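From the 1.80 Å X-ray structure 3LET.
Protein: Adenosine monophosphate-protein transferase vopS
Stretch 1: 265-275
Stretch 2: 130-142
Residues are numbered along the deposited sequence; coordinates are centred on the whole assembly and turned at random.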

# COMPACT_ATOMS: atom_id res chain seq x y z
N LYS A 265 -5.66 12.51 -13.67
CA LYS A 265 -4.47 11.81 -14.16
C LYS A 265 -3.56 11.38 -13.02
O LYS A 265 -3.00 10.28 -13.04
CB LYS A 265 -3.68 12.70 -15.12
CG LYS A 265 -4.42 12.90 -16.42
CD LYS A 265 -3.57 13.67 -17.42
CE LYS A 265 -4.40 14.60 -18.27
NZ LYS A 265 -4.92 13.88 -19.42
N HIS A 266 -3.38 12.27 -12.06
CA HIS A 266 -2.49 11.99 -10.92
C HIS A 266 -3.10 10.91 -10.03
O HIS A 266 -2.38 10.10 -9.48
CB HIS A 266 -2.23 13.25 -10.10
CG HIS A 266 -1.30 14.21 -10.77
ND1 HIS A 266 0.07 14.08 -10.69
CD2 HIS A 266 -1.54 15.30 -11.53
CE1 HIS A 266 0.63 15.06 -11.38
NE2 HIS A 266 -0.32 15.82 -11.90
N LEU A 267 -4.42 10.91 -9.89
CA LEU A 267 -5.05 9.85 -9.11
C LEU A 267 -4.96 8.50 -9.80
O LEU A 267 -4.66 7.49 -9.18
CB LEU A 267 -6.51 10.21 -8.81
CG LEU A 267 -6.63 11.42 -7.86
CD1 LEU A 267 -8.11 11.77 -7.74
CD2 LEU A 267 -6.02 11.13 -6.46
N PHE A 268 -5.23 8.49 -11.09
CA PHE A 268 -5.11 7.27 -11.91
C PHE A 268 -3.69 6.71 -11.81
O PHE A 268 -3.49 5.51 -11.59
CB PHE A 268 -5.46 7.63 -13.38
CG PHE A 268 -5.24 6.51 -14.36
CD1 PHE A 268 -6.31 5.71 -14.78
CD2 PHE A 268 -3.97 6.26 -14.87
CE1 PHE A 268 -6.13 4.69 -15.65
CE2 PHE A 268 -3.77 5.24 -15.76
CZ PHE A 268 -4.85 4.43 -16.15
N ALA A 269 -2.69 7.57 -11.99
CA ALA A 269 -1.29 7.14 -11.95
C ALA A 269 -0.95 6.58 -10.58
O ALA A 269 -0.23 5.58 -10.46
CB ALA A 269 -0.35 8.35 -12.27
N GLY A 270 -1.40 7.26 -9.54
CA GLY A 270 -1.07 6.85 -8.18
C GLY A 270 -1.65 5.52 -7.80
O GLY A 270 -0.98 4.67 -7.19
N VAL A 271 -2.92 5.31 -8.10
CA VAL A 271 -3.56 4.05 -7.73
C VAL A 271 -2.92 2.88 -8.47
O VAL A 271 -2.59 1.86 -7.88
CB VAL A 271 -5.07 4.03 -8.08
CG1 VAL A 271 -5.66 2.63 -7.79
CG2 VAL A 271 -5.78 5.10 -7.29
N ILE A 272 -2.76 3.01 -9.78
CA ILE A 272 -2.35 1.86 -10.56
C ILE A 272 -0.85 1.71 -10.44
O ILE A 272 -0.33 0.59 -10.31
CB ILE A 272 -2.79 1.97 -12.04
CG1 ILE A 272 -4.32 1.92 -12.14
CG2 ILE A 272 -2.20 0.83 -12.86
CD1 ILE A 272 -4.85 2.44 -13.50
N GLY A 273 -0.16 2.84 -10.44
CA GLY A 273 1.30 2.86 -10.45
C GLY A 273 1.93 2.37 -9.15
O GLY A 273 3.02 1.81 -9.14
N TYR A 274 1.26 2.63 -8.03
CA TYR A 274 1.77 2.17 -6.73
C TYR A 274 1.12 0.84 -6.35
O TYR A 274 1.52 0.23 -5.36
CB TYR A 274 1.44 3.20 -5.66
CG TYR A 274 2.32 4.43 -5.64
CD1 TYR A 274 3.73 4.30 -5.67
CD2 TYR A 274 1.77 5.71 -5.52
CE1 TYR A 274 4.54 5.40 -5.61
CE2 TYR A 274 2.58 6.82 -5.47
CZ TYR A 274 3.97 6.65 -5.52
OH TYR A 274 4.79 7.73 -5.47
N HIS A 275 0.12 0.39 -7.11
CA HIS A 275 -0.64 -0.83 -6.78
C HIS A 275 -1.26 -0.64 -5.39
O HIS A 275 -0.94 -1.38 -4.45
CB HIS A 275 0.25 -2.07 -6.79
CG HIS A 275 0.77 -2.40 -8.15
ND1 HIS A 275 0.09 -3.23 -9.02
CD2 HIS A 275 1.86 -1.96 -8.82
CE1 HIS A 275 0.76 -3.31 -10.15
NE2 HIS A 275 1.83 -2.55 -10.06
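Stretch 2, residues 130-142: HLKAAQRHIEGLA

Residues 265-274 form the last part of a helix that begins earlier in the chain. His275 follows with positive phi (58°) and leaves the helical conformation. Residues 130-139 of stretch 2 also belong to a helix that begins earlier in the chain. Residues 140-142 keep helical phi/psi without the regular bonds. Leu141 N hydrogen-bonds to Ile138 O at 3.2 Å, and Ala142 N to Glu139 O at 3.2 Å.

The two helices run nearly antiparallel. The angle between their N-to-C directions is 167°, and their axes approach to 9.9 Å. The start of stretch 1 therefore lies beside the end of stretch 2. His266 CA is 7.5 Å from Leu141 CA. Further along, Ala269 CA is 6.3 Å from Ile138 CA, and Tyr274 CA is 6.2 Å from Ala134 CA. The contact buries 447 Å², both sides summed. No direct hydrogen bond crosses it. Packing and two bridging waters join the helices.

Ile138 points toward stretch 1 with chi1 m and chi2 t. Its side chain is a knob in a hole made by Ala269, Gly270, Gly273 and Tyr274. Two of these four are glycines, so the backbone itself forms part of the hole. Ile138 CD1 lies 3.5 Å from Gly273 C and 3.6 Å from Ala269 O. Ile138 CG2 lies 4.3 Å from Gly270 CA. A CB on Gly273 would point toward stretch 2 and come within 2.5 Å of Ile138 CD1, a clash. It would also clash with Ala269 O, at 2.4 Å.

Tyr274 closes the hole. Ile138 CD1 sits over one face of its ring, 3.5 Å from the ring centroid and 2° off the ring normal, a CH-pi contact. Tyr274 is in turn a knob among Ala134, Gln135, Ile138 and Glu139. Its CA-to-CB bond points sideways, but the end of the side chain comes nearer to stretch 2. Ala134 points toward stretch 1, and its CB is 3.7 Å from Tyr274 CD1 and also 3.7 Å from Gly273 O. Tyr274 OH reaches Gln135 CA at 3.3 Å.

The hydroxyl is linked to Glu139 through water. Water 2 is 2.7 Å from Tyr274 OH and donates to Glu139 OE2 at 2.6 Å. Within stretch 2, Gln135 NE2 also donates to Glu139 OE2, at 3.1 Å. The same carboxylate oxygen thus accepts from both the amide and the water.

At the other end of the contact, Leu141 points toward stretch 1. Its CD1 packs on Ala269 CB at 3.3 Å, a close apolar contact. His266 has chi1 m, and its ring approaches the end of stretch 2. His266 CE1 is 3.7 Å from Ala142 N, which lies at the ring edge. Water 1 hydrogen-bonds to His266 ND1 at 3.1 Å and donates to Ile138 O at 2.7 Å.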

# COMPACT_ATOMS: atom_id res chain seq x y z
N HIS A 130 11.82 -0.59 -4.60
CA HIS A 130 10.68 -0.76 -5.52
C HIS A 130 9.68 0.35 -5.36
O HIS A 130 9.10 0.81 -6.34
CB HIS A 130 10.04 -2.13 -5.29
CG HIS A 130 10.96 -3.27 -5.60
ND1 HIS A 130 10.82 -4.52 -5.05
CD2 HIS A 130 12.06 -3.32 -6.39
CE1 HIS A 130 11.78 -5.31 -5.51
NE2 HIS A 130 12.55 -4.60 -6.32
N LEU A 131 9.47 0.79 -4.13
CA LEU A 131 8.55 1.91 -3.90
C LEU A 131 9.16 3.15 -4.53
O LEU A 131 8.46 3.98 -5.11
CB LEU A 131 8.36 2.16 -2.41
CG LEU A 131 7.78 0.93 -1.69
CD1 LEU A 131 7.55 1.22 -0.22
CD2 LEU A 131 6.48 0.47 -2.33
N LYS A 132 10.46 3.31 -4.38
CA LYS A 132 11.09 4.53 -4.89
C LYS A 132 11.10 4.54 -6.40
O LYS A 132 11.09 5.60 -7.00
CB LYS A 132 12.52 4.68 -4.37
CG LYS A 132 12.52 5.13 -2.91
CD LYS A 132 13.90 5.58 -2.48
CE LYS A 132 13.84 6.40 -1.22
NZ LYS A 132 15.20 6.86 -0.81
N ALA A 133 11.18 3.36 -7.02
CA ALA A 133 11.20 3.31 -8.48
C ALA A 133 9.83 3.79 -8.99
O ALA A 133 9.76 4.55 -9.95
CB ALA A 133 11.50 1.90 -8.97
N ALA A 134 8.75 3.37 -8.32
CA ALA A 134 7.41 3.80 -8.76
C ALA A 134 7.28 5.29 -8.49
O ALA A 134 6.73 6.03 -9.31
CB ALA A 134 6.31 3.03 -8.03
N GLN A 135 7.80 5.74 -7.35
CA GLN A 135 7.67 7.12 -6.93
C GLN A 135 8.37 8.07 -7.93
O GLN A 135 7.85 9.14 -8.24
CB GLN A 135 8.29 7.30 -5.55
CG GLN A 135 8.07 8.68 -4.96
CD GLN A 135 8.77 8.85 -3.61
OE1 GLN A 135 9.85 8.30 -3.38
NE2 GLN A 135 8.16 9.62 -2.72
N ARG A 136 9.56 7.70 -8.38
CA ARG A 136 10.25 8.57 -9.38
C ARG A 136 9.32 8.80 -10.58
O ARG A 136 9.19 9.93 -11.09
CB ARG A 136 11.57 7.94 -9.86
CG ARG A 136 12.64 7.85 -8.78
CD ARG A 136 13.86 6.96 -9.17
NE ARG A 136 14.52 6.55 -7.93
CZ ARG A 136 14.90 5.32 -7.63
NH1 ARG A 136 14.78 4.33 -8.50
NH2 ARG A 136 15.47 5.09 -6.45
N HIS A 137 8.68 7.74 -11.04
CA HIS A 137 7.82 7.87 -12.22
C HIS A 137 6.58 8.71 -11.91
O HIS A 137 6.22 9.64 -12.64
CB HIS A 137 7.36 6.53 -12.74
CG HIS A 137 6.40 6.66 -13.88
ND1 HIS A 137 6.81 6.96 -15.16
CD2 HIS A 137 5.04 6.64 -13.92
CE1 HIS A 137 5.76 7.06 -15.95
NE2 HIS A 137 4.67 6.88 -15.22
N ILE A 138 5.90 8.36 -10.82
CA ILE A 138 4.61 8.96 -10.49
C ILE A 138 4.73 10.42 -10.08
O ILE A 138 4.02 11.25 -10.60
CB ILE A 138 3.87 8.11 -9.43
CG1 ILE A 138 3.53 6.76 -10.07
CG2 ILE A 138 2.62 8.83 -8.97
CD1 ILE A 138 3.12 5.68 -9.11
N GLU A 139 5.65 10.74 -9.17
CA GLU A 139 5.86 12.13 -8.77
C GLU A 139 6.51 12.94 -9.91
O GLU A 139 6.33 14.15 -9.98
CB GLU A 139 6.68 12.20 -7.48
CG GLU A 139 5.92 11.58 -6.30
CD GLU A 139 6.56 11.82 -4.93
OE1 GLU A 139 7.65 12.43 -4.86
OE2 GLU A 139 5.97 11.40 -3.91
N GLY A 140 7.20 12.26 -10.82
CA GLY A 140 7.71 12.88 -12.04
C GLY A 140 6.63 13.51 -12.92
O GLY A 140 6.94 14.39 -13.72
N LEU A 141 5.37 13.06 -12.80
CA LEU A 141 4.29 13.58 -13.64
C LEU A 141 3.98 15.03 -13.27
O LEU A 141 3.55 15.82 -14.10
CB LEU A 141 3.01 12.73 -13.50
CG LEU A 141 3.10 11.25 -13.88
CD1 LEU A 141 1.82 10.51 -13.47
CD2 LEU A 141 3.36 11.11 -15.38
N ALA A 142 4.22 15.38 -12.02
CA ALA A 142 4.00 16.75 -11.56
C ALA A 142 4.88 17.76 -12.30
O ALA A 142 4.62 18.97 -12.25
CB ALA A 142 4.22 16.84 -10.06
O HOH W 1 2.28 12.63 -9.15
O HOH W 2 3.85 9.91 -4.28